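PDB 5X3I: 1,3-alpha-isomaltosidase from Kribbella flavida DSM 17836, which hydrolyses the alpha-1,3-glucosidic linkages of the cyclic tetrasaccharide cyclobis-(1-6)-alpha-nigerosyl, yielding isomaltose in the intracellular breakdown of this sugar. Local coordinates for residues G289-L294 and I559-W564; A142-D147 and E163-S168; T343-A348 and R457-H462; V420-G425 and H479-A484. The protein carries 1 engineered substitution. All blocks are in the same frame, centred on the assembly; numbering follows the deposited sequence.

Contact 1 of 4, residues G289-L294 and I559-W564; sequences GRAEEL and IVYWGW
Leu294 lies across the ring of Tyr561 and also bonds its hydroxyl. Followed outward, its side chain crosses the phenol from oxygen end to centre: CB is 3.8 Å from Tyr561 CZ, CG is 3.7 Å from Tyr561 CE1, and CD1 ends over the middle of the face, 3.6 Å from the ring centroid and 13° off the normal, a CH-pi contact. With CG anti to the carbonyl carbon (chi1 -58°), the leucine folds back over the ring while its own backbone N reaches the phenol oxygen. That bond, Leu294 N to Tyr561 OH, is 3.0 Å long and nearly straight at 177°. A water in the ring plane closes a small cycle, donating to Leu294 O and lying 2.6 Å from Tyr561 OH. On the opposite face, CG1 of Val560 sits toward the rim; its CG2 meets Ala291 CB at 3.8 Å, and that methyl also borders the ring edge. A phenylalanine in place of Tyr561 would probably keep the leucine on its face but leave Leu294 N and the water without their phenolic partner. The contact joins the chain leaving helix 277-288 to the entry of strand 562-565, at the N-terminal end of this TIM-barrel strand, away from the annotated active-site residues. Ile531 and Ile648 also touch Tyr561, while Glu292 turns to a salt bridge with Arg509. A largely apolar ring with one polar tip thus serves two purposes: its face packs against leucine, and its hydroxyl satisfies a backbone N-H that has no strand partner across the contact.

Contact 2 of 4, residues A142-D147 and E163-S168; sequences AVWTAD and EWLVSS
Val143 and Val166, then Thr145 and Trp164, form antiparallel hydrogen-bonded pairs on either side of the non-hydrogen-bonded pair Trp144 and Leu165, the two strand directions lying 146° apart. Four backbone bonds hold them. Val143 N to Val166 O measures 2.8 Å, and Thr145 N to Trp164 O is the longest at 3.0 Å. On one sheet face the indole of Trp144 lies over Leu165: Leu165 CB sits 3.6 Å from the centroid of the six-membered ring, only 5° off its normal, and Leu165 CD1 reaches the pyrrole side, 3.6 Å from Trp144 NE1. The leucine's CG, anti to its backbone N, carries CD1 along the indole and on to Ala142 CB at 3.8 Å. Strand 143-145 is an outermost strand of a six-stranded antiparallel sheet in the galactose mutarotase-like N-terminal domain, with strand 170-179 on the far side of 159-167. From that strand Arg175 makes a cation-pi contact with Trp144 and, with Arg177, salt-bridges Glu163. On the other face Val166 CG2 meets both Val143 CG2 at 3.8 Å and Thr145 CG2 at 3.9 Å, the threonine crossing it at about a right angle. Thr145 OG1 accepts the N-H of Asp147 at 2.9 Å, an ST turn where the strand ends.

Contact 3 of 4, residues T343-A348 and R457-H462; sequences TIWRDA and RYLVEH
Tyr458 and Thr343 form a buried side-chain-to-backbone contact, by which helix 457-461 meets the loop after strand 330-333 in the TIM-barrel domain. The phenol donates its hydroxyl proton from Tyr458 OH to Thr343 O over 2.8 Å; the carbonyl oxygen lies at the edge of the ring, near its plane, and is approached at 135° to its C=O bond. The same hydroxyl accepts from a water at 3.0 Å, and that water in turn accepts the N-H of Trp345. One phenol oxygen therefore holds two peptide units of the loop, one directly and one through water, with Ile344 CA packed 3.4 Å from Tyr458 OH. The ring of Tyr458 reaches the loop with CG wedged between backbone N and carbonyl carbon (chi1 77°), and Leu459 CG covers one face toward the rim. The helix runs toward strand 467-470, the fourth of the eight parallel barrel strands, whereas the loop belongs to the long excursion between the second and third. Leu459 CD2 approaches the indole of Trp345 obliquely, 3.8 Å from Trp345 NE1. Around that indole, Phe463 and Trp336 meet it edge-to-face and Met378 and Ile379 touch it from helix 375-384. A type II turn from Trp345 to Ala348 then redirects the loop.

Contact 4 of 4, residues V420-G425 and H479-A484; sequences VLEADG and HDLVYA
Val420 sets both methyls on one side of the Tyr483 ring. Its CG1 lies over the face, 4.2 Å from the centroid and 24° off the normal, while CG2 comes 3.6 Å from Tyr483 CE2. With CG1 anti to the valine's backbone N (chi1 175°) and CG2 beside it, both methyls bear on the same rim of the phenol. Next to them the backbones pair: Val482 N gives a short bond of 2.7 Å to Leu421 O, and Leu421 N a longer one of 3.2 Å to Val482 O, a single antiparallel bridge. Further along, Glu422 bends at its second torsion and lies side by side with Leu481, Glu422 OE1 being 3.5 Å from Leu481 CD2. One water accepts from Ala423 N at 2.8 Å and donates to Glu422 OE1 and, weakly, to Asp480 OD1; it probably eases the approach of these two carboxylate oxygens, 4.8 Å apart. Beyond this, a type I turn from Glu422 to Gly425 turns the first loop away. Tyr483 is fixed at its far end by a hydrogen bond to Asn493, so an alanine here would probably leave both methyls of Val420 without their aromatic partner and Asn493 without its phenol. Segment 479-484 follows strand 467-470 and the engineered Ala471, which replaces the probable nucleophile, and the Tyr483 side chain is about 10 Å from that of Glu474, probably an active-site residue: a loop beyond the C-terminal end of a barrel strand, paired with one that follows helix 404-415, as is usual for the catalytic side of a TIM barrel.

In the fold
Contacts 1, 3 and 4 belong to the TIM-barrel domain, while contact 2 lies in the galactose mutarotase-like sheet, its centre about 54 Å from that of contact 3. Contact 3 is wholly buried; the others mix buried and exposed residues, contact 1 lying closest to the chain's centre. Contacts 1 and 3 share a chemistry, a tyrosine hydroxyl meeting backbone and water, but one phenol accepts a backbone N-H and the other donates to a carbonyl. Contacts 2 and 4 rest on antiparallel backbone bonds, a regular strand pair at the margin of the sheet against a single bridge between loops. Contacts 3 and 4 alternate along the chain, with strand 467-470 running between their later segments.

Contact 1 of 4, residues G289-L294 and I559-W564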
# COMPACT_ATOMS: atom_id res chain seq x y z
N GLY A 289 13.02 -3.74 -11.80
CA GLY A 289 11.84 -3.58 -12.62
C GLY A 289 11.28 -2.17 -12.75
O GLY A 289 11.57 -1.28 -11.96
N ARG A 290 10.46 -2.01 -13.79
CA ARG A 290 10.05 -0.71 -14.30
C ARG A 290 8.64 -0.79 -14.92
O ARG A 290 8.23 -1.84 -15.39
CB ARG A 290 11.08 -0.24 -15.34
CG ARG A 290 10.81 1.09 -16.01
CD ARG A 290 11.84 1.36 -17.11
NE ARG A 290 13.11 1.85 -16.58
CZ ARG A 290 14.23 1.14 -16.53
NH1 ARG A 290 14.26 -0.11 -16.98
NH2 ARG A 290 15.33 1.68 -16.04
N ALA A 291 7.91 0.31 -14.91
CA ALA A 291 6.58 0.34 -15.50
C ALA A 291 6.65 0.08 -16.99
O ALA A 291 7.66 0.35 -17.63
CB ALA A 291 5.91 1.67 -15.24
N GLU A 292 5.56 -0.44 -17.52
CA GLU A 292 5.36 -0.51 -18.96
C GLU A 292 4.22 0.44 -19.27
O GLU A 292 3.43 0.77 -18.39
CB GLU A 292 5.04 -1.94 -19.42
CG GLU A 292 3.74 -2.52 -18.91
CD GLU A 292 3.49 -3.95 -19.41
OE1 GLU A 292 3.83 -4.91 -18.69
OE2 GLU A 292 2.94 -4.11 -20.51
N GLU A 293 4.18 0.93 -20.51
CA GLU A 293 3.18 1.91 -20.89
C GLU A 293 1.81 1.28 -20.80
O GLU A 293 1.57 0.23 -21.37
CB GLU A 293 3.43 2.43 -22.31
CG GLU A 293 4.71 3.21 -22.47
CD GLU A 293 5.00 3.60 -23.91
OE1 GLU A 293 4.10 3.49 -24.76
OE2 GLU A 293 6.14 4.00 -24.19
N LEU A 294 0.93 1.91 -20.03
CA LEU A 294 -0.46 1.54 -19.96
C LEU A 294 -1.30 2.36 -20.98
O LEU A 294 -0.86 3.42 -21.42
CB LEU A 294 -0.97 1.72 -18.53
CG LEU A 294 -0.20 0.90 -17.48
CD1 LEU A 294 -0.75 1.19 -16.10
CD2 LEU A 294 -0.29 -0.58 -17.78
N ILE A 559 7.31 4.42 -9.00
CA ILE A 559 5.90 4.10 -9.11
C ILE A 559 5.30 5.22 -9.96
O ILE A 559 5.15 6.36 -9.51
CB ILE A 559 5.20 4.02 -7.75
CG1 ILE A 559 5.80 2.92 -6.85
CG2 ILE A 559 3.68 3.82 -7.93
CD1 ILE A 559 5.68 1.52 -7.37
N VAL A 560 4.94 4.86 -11.18
CA VAL A 560 4.54 5.84 -12.19
C VAL A 560 3.06 6.16 -12.10
O VAL A 560 2.67 7.32 -11.95
CB VAL A 560 4.89 5.36 -13.61
CG1 VAL A 560 4.42 6.38 -14.64
CG2 VAL A 560 6.40 5.17 -13.73
N TYR A 561 2.22 5.15 -12.25
CA TYR A 561 0.81 5.42 -12.24
C TYR A 561 0.26 5.31 -10.82
O TYR A 561 -0.02 4.24 -10.31
CB TYR A 561 0.09 4.42 -13.14
CG TYR A 561 0.61 4.37 -14.56
CD1 TYR A 561 1.67 3.54 -14.91
CD2 TYR A 561 0.02 5.14 -15.55
CE1 TYR A 561 2.13 3.50 -16.20
CE2 TYR A 561 0.47 5.10 -16.84
CZ TYR A 561 1.52 4.28 -17.17
OH TYR A 561 1.95 4.26 -18.46
N TRP A 562 -0.02 6.47 -10.26
CA TRP A 562 -0.37 6.60 -8.86
C TRP A 562 -1.49 7.60 -8.70
O TRP A 562 -1.54 8.61 -9.39
CB TRP A 562 0.85 7.02 -8.03
CG TRP A 562 0.52 7.33 -6.60
CD1 TRP A 562 0.66 6.51 -5.53
CD2 TRP A 562 -0.03 8.55 -6.10
NE1 TRP A 562 0.25 7.15 -4.38
CE2 TRP A 562 -0.18 8.40 -4.71
CE3 TRP A 562 -0.39 9.76 -6.70
CZ2 TRP A 562 -0.69 9.41 -3.91
CZ3 TRP A 562 -0.89 10.77 -5.89
CH2 TRP A 562 -1.04 10.58 -4.51
N GLY A 563 -2.36 7.31 -7.75
CA GLY A 563 -3.49 8.16 -7.44
C GLY A 563 -3.90 7.96 -5.99
O GLY A 563 -3.22 7.26 -5.24
N TRP A 564 -5.00 8.59 -5.59
CA TRP A 564 -5.50 8.53 -4.22
C TRP A 564 -7.00 8.76 -4.24
O TRP A 564 -7.52 9.22 -5.25
CB TRP A 564 -4.81 9.58 -3.33
CG TRP A 564 -5.13 11.02 -3.68
CD1 TRP A 564 -4.94 11.64 -4.88
CD2 TRP A 564 -5.66 12.02 -2.80
NE1 TRP A 564 -5.35 12.94 -4.82
CE2 TRP A 564 -5.79 13.21 -3.55
CE3 TRP A 564 -6.06 12.02 -1.47
CZ2 TRP A 564 -6.29 14.38 -3.00
CZ3 TRP A 564 -6.56 13.19 -0.92
CH2 TRP A 564 -6.67 14.35 -1.69
O HOH W 1 0.65 5.57 -20.26

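Contact 2 of 4, residues A142-D147 and E163-S168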
# COMPACT_ATOMS: atom_id res chain seq x y z
N ALA A 142 20.51 -12.01 23.00
CA ALA A 142 21.36 -11.63 21.88
C ALA A 142 22.20 -10.40 22.19
O ALA A 142 21.87 -9.63 23.07
CB ALA A 142 20.52 -11.39 20.63
N VAL A 143 23.28 -10.24 21.45
CA VAL A 143 24.15 -9.09 21.63
C VAL A 143 24.63 -8.51 20.31
O VAL A 143 24.80 -9.23 19.33
CB VAL A 143 25.40 -9.43 22.48
CG1 VAL A 143 25.00 -9.94 23.86
CG2 VAL A 143 26.28 -10.44 21.76
N TRP A 144 24.89 -7.21 20.31
CA TRP A 144 25.48 -6.53 19.17
C TRP A 144 27.00 -6.56 19.25
O TRP A 144 27.58 -6.17 20.25
CB TRP A 144 25.00 -5.09 19.10
CG TRP A 144 23.57 -4.92 18.66
CD1 TRP A 144 22.50 -4.64 19.45
CD2 TRP A 144 23.07 -5.02 17.32
NE1 TRP A 144 21.36 -4.55 18.68
CE2 TRP A 144 21.69 -4.78 17.37
CE3 TRP A 144 23.66 -5.28 16.08
CZ2 TRP A 144 20.88 -4.80 16.23
CZ3 TRP A 144 22.87 -5.30 14.95
CH2 TRP A 144 21.48 -5.06 15.04
N THR A 145 27.63 -7.00 18.17
CA THR A 145 29.08 -7.11 18.11
C THR A 145 29.58 -6.73 16.73
O THR A 145 28.86 -6.88 15.74
CB THR A 145 29.54 -8.54 18.42
OG1 THR A 145 30.95 -8.64 18.23
CG2 THR A 145 28.85 -9.54 17.51
N ALA A 146 30.82 -6.24 16.66
CA ALA A 146 31.47 -6.01 15.37
C ALA A 146 32.25 -7.24 14.91
O ALA A 146 32.73 -7.28 13.79
CB ALA A 146 32.38 -4.81 15.44
N ASP A 147 32.36 -8.24 15.78
CA ASP A 147 33.06 -9.48 15.45
C ASP A 147 32.11 -10.50 14.81
O ASP A 147 31.10 -10.87 15.40
CB ASP A 147 33.70 -10.10 16.69
CG ASP A 147 34.61 -9.13 17.44
OD1 ASP A 147 35.66 -8.77 16.90
OD2 ASP A 147 34.26 -8.72 18.57
N GLU A 163 27.89 -3.92 12.35
CA GLU A 163 27.72 -4.80 13.49
C GLU A 163 26.62 -5.83 13.28
O GLU A 163 25.76 -5.67 12.40
CB GLU A 163 27.45 -3.98 14.76
CG GLU A 163 26.35 -2.96 14.63
CD GLU A 163 26.16 -2.16 15.90
OE1 GLU A 163 26.80 -2.52 16.91
OE2 GLU A 163 25.38 -1.18 15.90
N TRP A 164 26.66 -6.87 14.09
CA TRP A 164 25.78 -8.02 13.95
C TRP A 164 25.10 -8.35 15.27
O TRP A 164 25.73 -8.31 16.32
CB TRP A 164 26.57 -9.22 13.46
CG TRP A 164 27.38 -8.90 12.27
CD1 TRP A 164 28.69 -8.51 12.25
CD2 TRP A 164 26.93 -8.89 10.92
NE1 TRP A 164 29.08 -8.27 10.96
CE2 TRP A 164 28.03 -8.50 10.12
CE3 TRP A 164 25.72 -9.18 10.30
CZ2 TRP A 164 27.94 -8.39 8.74
CZ3 TRP A 164 25.63 -9.08 8.92
CH2 TRP A 164 26.74 -8.69 8.15
N LEU A 165 23.81 -8.66 15.20
CA LEU A 165 23.07 -9.08 16.38
C LEU A 165 23.10 -10.60 16.44
O LEU A 165 22.52 -11.27 15.59
CB LEU A 165 21.64 -8.58 16.34
CG LEU A 165 20.77 -8.91 17.56
CD1 LEU A 165 21.27 -8.17 18.81
CD2 LEU A 165 19.31 -8.58 17.30
N VAL A 166 23.79 -11.12 17.45
CA VAL A 166 24.07 -12.55 17.51
C VAL A 166 23.60 -13.17 18.82
O VAL A 166 23.55 -12.51 19.85
CB VAL A 166 25.56 -12.84 17.31
CG1 VAL A 166 26.06 -12.18 16.04
CG2 VAL A 166 26.37 -12.33 18.50
N SER A 167 23.25 -14.44 18.76
CA SER A 167 22.96 -15.22 19.95
C SER A 167 23.46 -16.64 19.72
O SER A 167 24.07 -16.92 18.69
CB SER A 167 21.46 -15.23 20.26
OG SER A 167 20.78 -16.18 19.45
N SER A 168 23.17 -17.53 20.66
CA SER A 168 23.55 -18.93 20.50
C SER A 168 22.82 -19.56 19.32
O SER A 168 23.24 -20.59 18.81
CB SER A 168 23.25 -19.72 21.78
OG SER A 168 21.86 -19.84 22.00

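Contact 3 of 4, residues T343-A348 and R457-H462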
# COMPACT_ATOMS: atom_id res chain seq x y z
N THR A 343 -15.33 -14.14 -6.94
CA THR A 343 -15.00 -14.40 -8.30
C THR A 343 -16.25 -14.70 -9.11
O THR A 343 -16.17 -15.12 -10.21
CB THR A 343 -13.91 -15.50 -8.43
OG1 THR A 343 -13.42 -15.55 -9.76
CG2 THR A 343 -14.48 -16.83 -8.04
N ILE A 344 -17.41 -14.43 -8.53
CA ILE A 344 -18.70 -14.67 -9.18
C ILE A 344 -19.69 -13.52 -8.93
O ILE A 344 -19.76 -13.01 -7.82
CB ILE A 344 -19.32 -16.01 -8.67
CG1 ILE A 344 -18.51 -17.20 -9.17
CG2 ILE A 344 -20.79 -16.14 -9.07
CD1 ILE A 344 -18.94 -18.52 -8.56
N TRP A 345 -20.43 -13.09 -9.95
CA TRP A 345 -21.40 -12.00 -9.76
C TRP A 345 -22.44 -12.37 -8.69
O TRP A 345 -22.93 -13.49 -8.67
CB TRP A 345 -22.12 -11.67 -11.08
CG TRP A 345 -21.30 -11.02 -12.15
CD1 TRP A 345 -20.67 -11.64 -13.20
CD2 TRP A 345 -21.04 -9.62 -12.31
NE1 TRP A 345 -20.03 -10.71 -13.99
CE2 TRP A 345 -20.25 -9.47 -13.47
CE3 TRP A 345 -21.42 -8.49 -11.59
CZ2 TRP A 345 -19.82 -8.23 -13.91
CZ3 TRP A 345 -20.98 -7.25 -12.04
CH2 TRP A 345 -20.19 -7.14 -13.18
N ARG A 346 -22.77 -11.45 -7.81
CA ARG A 346 -23.81 -11.71 -6.82
C ARG A 346 -25.12 -12.13 -7.48
O ARG A 346 -25.52 -11.58 -8.51
CB ARG A 346 -24.05 -10.50 -5.92
CG ARG A 346 -25.09 -10.76 -4.84
CD ARG A 346 -24.94 -9.80 -3.66
NE ARG A 346 -25.34 -8.44 -3.99
CZ ARG A 346 -26.50 -7.90 -3.65
NH1 ARG A 346 -27.40 -8.60 -2.97
NH2 ARG A 346 -26.76 -6.64 -3.97
N ASP A 347 -25.75 -13.13 -6.85
CA ASP A 347 -26.99 -13.79 -7.27
C ASP A 347 -26.89 -14.55 -8.58
O ASP A 347 -27.91 -14.86 -9.19
CB ASP A 347 -28.13 -12.76 -7.39
CG ASP A 347 -28.46 -12.10 -6.08
OD1 ASP A 347 -28.28 -12.76 -5.05
OD2 ASP A 347 -28.88 -10.93 -6.08
N ALA A 348 -25.69 -14.93 -8.97
CA ALA A 348 -25.52 -15.79 -10.13
C ALA A 348 -25.97 -17.20 -9.76
O ALA A 348 -25.79 -17.62 -8.63
CB ALA A 348 -24.09 -15.80 -10.62
N ARG A 457 -11.08 -15.87 -15.19
CA ARG A 457 -10.81 -15.74 -16.62
C ARG A 457 -12.06 -15.34 -17.43
O ARG A 457 -11.97 -14.48 -18.30
CB ARG A 457 -10.22 -17.03 -17.20
CG ARG A 457 -9.92 -16.97 -18.70
CD ARG A 457 -9.06 -18.14 -19.17
NE ARG A 457 -7.76 -18.11 -18.53
CZ ARG A 457 -6.76 -17.31 -18.91
NH1 ARG A 457 -6.91 -16.50 -19.96
NH2 ARG A 457 -5.62 -17.33 -18.24
N TYR A 458 -13.20 -15.94 -17.11
CA TYR A 458 -14.43 -15.62 -17.85
C TYR A 458 -14.84 -14.15 -17.67
O TYR A 458 -15.53 -13.59 -18.52
CB TYR A 458 -15.58 -16.54 -17.42
CG TYR A 458 -16.20 -16.17 -16.09
CD1 TYR A 458 -15.58 -16.51 -14.90
CD2 TYR A 458 -17.40 -15.48 -16.03
CE1 TYR A 458 -16.14 -16.18 -13.68
CE2 TYR A 458 -17.98 -15.14 -14.80
CZ TYR A 458 -17.34 -15.50 -13.63
OH TYR A 458 -17.88 -15.17 -12.42
N LEU A 459 -14.40 -13.52 -16.58
CA LEU A 459 -14.72 -12.11 -16.36
C LEU A 459 -14.04 -11.23 -17.40
O LEU A 459 -14.63 -10.26 -17.87
CB LEU A 459 -14.32 -11.65 -14.95
CG LEU A 459 -14.99 -12.36 -13.77
CD1 LEU A 459 -14.18 -12.10 -12.49
CD2 LEU A 459 -16.44 -11.90 -13.59
N VAL A 460 -12.79 -11.56 -17.74
CA VAL A 460 -12.08 -10.84 -18.79
C VAL A 460 -12.43 -11.32 -20.21
O VAL A 460 -12.58 -10.51 -21.12
CB VAL A 460 -10.55 -10.92 -18.61
CG1 VAL A 460 -9.87 -10.04 -19.61
CG2 VAL A 460 -10.15 -10.45 -17.21
N GLU A 461 -12.55 -12.62 -20.42
CA GLU A 461 -12.74 -13.15 -21.77
C GLU A 461 -14.20 -13.07 -22.26
O GLU A 461 -14.44 -12.70 -23.40
CB GLU A 461 -12.21 -14.58 -21.85
CG GLU A 461 -10.70 -14.62 -21.69
CD GLU A 461 -10.07 -15.96 -22.00
OE1 GLU A 461 -10.79 -16.94 -22.29
OE2 GLU A 461 -8.83 -16.05 -21.92
N HIS A 462 -15.16 -13.38 -21.41
CA HIS A 462 -16.57 -13.25 -21.77
C HIS A 462 -17.07 -11.84 -21.48
O HIS A 462 -17.56 -11.17 -22.38
CB HIS A 462 -17.44 -14.28 -21.06
CG HIS A 462 -18.91 -14.09 -21.30
ND1 HIS A 462 -19.51 -14.35 -22.51
CD2 HIS A 462 -19.89 -13.64 -20.48
CE1 HIS A 462 -20.80 -14.07 -22.43
NE2 HIS A 462 -21.06 -13.65 -21.21
O HOH W 2 -20.84 -14.93 -12.37

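Contact 4 of 4, residues V420-G425 and H479-A484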
# COMPACT_ATOMS: atom_id res chain seq x y z
N VAL A 420 -0.88 -20.81 1.02
CA VAL A 420 0.29 -20.46 1.81
C VAL A 420 0.24 -21.27 3.11
O VAL A 420 -0.82 -21.41 3.71
CB VAL A 420 0.34 -18.95 2.12
CG1 VAL A 420 1.51 -18.62 3.06
CG2 VAL A 420 0.45 -18.14 0.83
N LEU A 421 1.38 -21.80 3.52
CA LEU A 421 1.44 -22.75 4.63
C LEU A 421 2.12 -22.21 5.89
O LEU A 421 2.99 -21.36 5.82
CB LEU A 421 2.19 -24.01 4.19
CG LEU A 421 1.62 -24.87 3.06
CD1 LEU A 421 2.53 -26.09 2.85
CD2 LEU A 421 0.20 -25.28 3.37
N GLU A 422 1.69 -22.73 7.04
CA GLU A 422 2.42 -22.53 8.29
C GLU A 422 3.64 -23.44 8.30
O GLU A 422 3.80 -24.29 7.43
CB GLU A 422 1.55 -22.84 9.51
CG GLU A 422 0.26 -22.06 9.61
CD GLU A 422 0.41 -20.77 10.38
OE1 GLU A 422 1.54 -20.40 10.75
OE2 GLU A 422 -0.61 -20.11 10.63
N ALA A 423 4.47 -23.30 9.33
CA ALA A 423 5.67 -24.11 9.46
C ALA A 423 5.31 -25.58 9.65
O ALA A 423 6.02 -26.45 9.18
CB ALA A 423 6.53 -23.61 10.62
N ASP A 424 4.18 -25.83 10.30
CA ASP A 424 3.76 -27.19 10.60
C ASP A 424 3.02 -27.85 9.43
O ASP A 424 2.53 -28.96 9.56
CB ASP A 424 2.89 -27.24 11.87
CG ASP A 424 1.54 -26.56 11.70
OD1 ASP A 424 1.23 -26.05 10.61
OD2 ASP A 424 0.76 -26.55 12.68
N GLY A 425 2.91 -27.14 8.32
CA GLY A 425 2.33 -27.73 7.13
C GLY A 425 0.84 -27.55 6.95
O GLY A 425 0.30 -27.87 5.89
N HIS A 479 6.93 -15.35 10.71
CA HIS A 479 8.30 -15.38 10.22
C HIS A 479 8.58 -16.72 9.57
O HIS A 479 9.43 -16.83 8.72
CB HIS A 479 9.29 -15.12 11.36
CG HIS A 479 9.32 -16.22 12.38
ND1 HIS A 479 8.28 -16.44 13.26
CD2 HIS A 479 10.25 -17.16 12.65
CE1 HIS A 479 8.58 -17.47 14.03
NE2 HIS A 479 9.77 -17.92 13.69
N ASP A 480 7.91 -17.75 10.08
CA ASP A 480 8.10 -19.13 9.64
C ASP A 480 7.09 -19.65 8.62
O ASP A 480 7.01 -20.85 8.41
CB ASP A 480 8.15 -20.06 10.85
CG ASP A 480 6.95 -19.93 11.72
OD1 ASP A 480 6.08 -19.09 11.43
OD2 ASP A 480 6.88 -20.67 12.72
N LEU A 481 6.24 -18.78 8.07
CA LEU A 481 5.33 -19.21 7.00
C LEU A 481 6.13 -19.81 5.84
O LEU A 481 7.29 -19.49 5.66
CB LEU A 481 4.48 -18.03 6.49
CG LEU A 481 3.54 -17.34 7.48
CD1 LEU A 481 2.65 -16.34 6.77
CD2 LEU A 481 2.70 -18.37 8.20
N VAL A 482 5.53 -20.74 5.10
CA VAL A 482 6.22 -21.39 4.00
C VAL A 482 5.52 -21.19 2.65
O VAL A 482 4.35 -21.52 2.50
CB VAL A 482 6.38 -22.89 4.25
CG1 VAL A 482 7.10 -23.56 3.08
CG2 VAL A 482 7.13 -23.14 5.56
N TYR A 483 6.26 -20.65 1.68
CA TYR A 483 5.78 -20.42 0.33
C TYR A 483 6.35 -21.45 -0.62
O TYR A 483 7.47 -21.92 -0.44
CB TYR A 483 6.15 -19.03 -0.16
CG TYR A 483 5.44 -17.90 0.52
CD1 TYR A 483 5.99 -17.27 1.62
CD2 TYR A 483 4.20 -17.44 0.06
CE1 TYR A 483 5.35 -16.24 2.26
CE2 TYR A 483 3.55 -16.40 0.68
CZ TYR A 483 4.13 -15.80 1.78
OH TYR A 483 3.51 -14.77 2.42
N ALA A 484 5.57 -21.78 -1.65
CA ALA A 484 5.96 -22.84 -2.58
C ALA A 484 7.18 -22.48 -3.41
O ALA A 484 7.80 -23.34 -4.01
CB ALA A 484 4.79 -23.18 -3.50
O HOH W 3 3.93 -21.09 10.96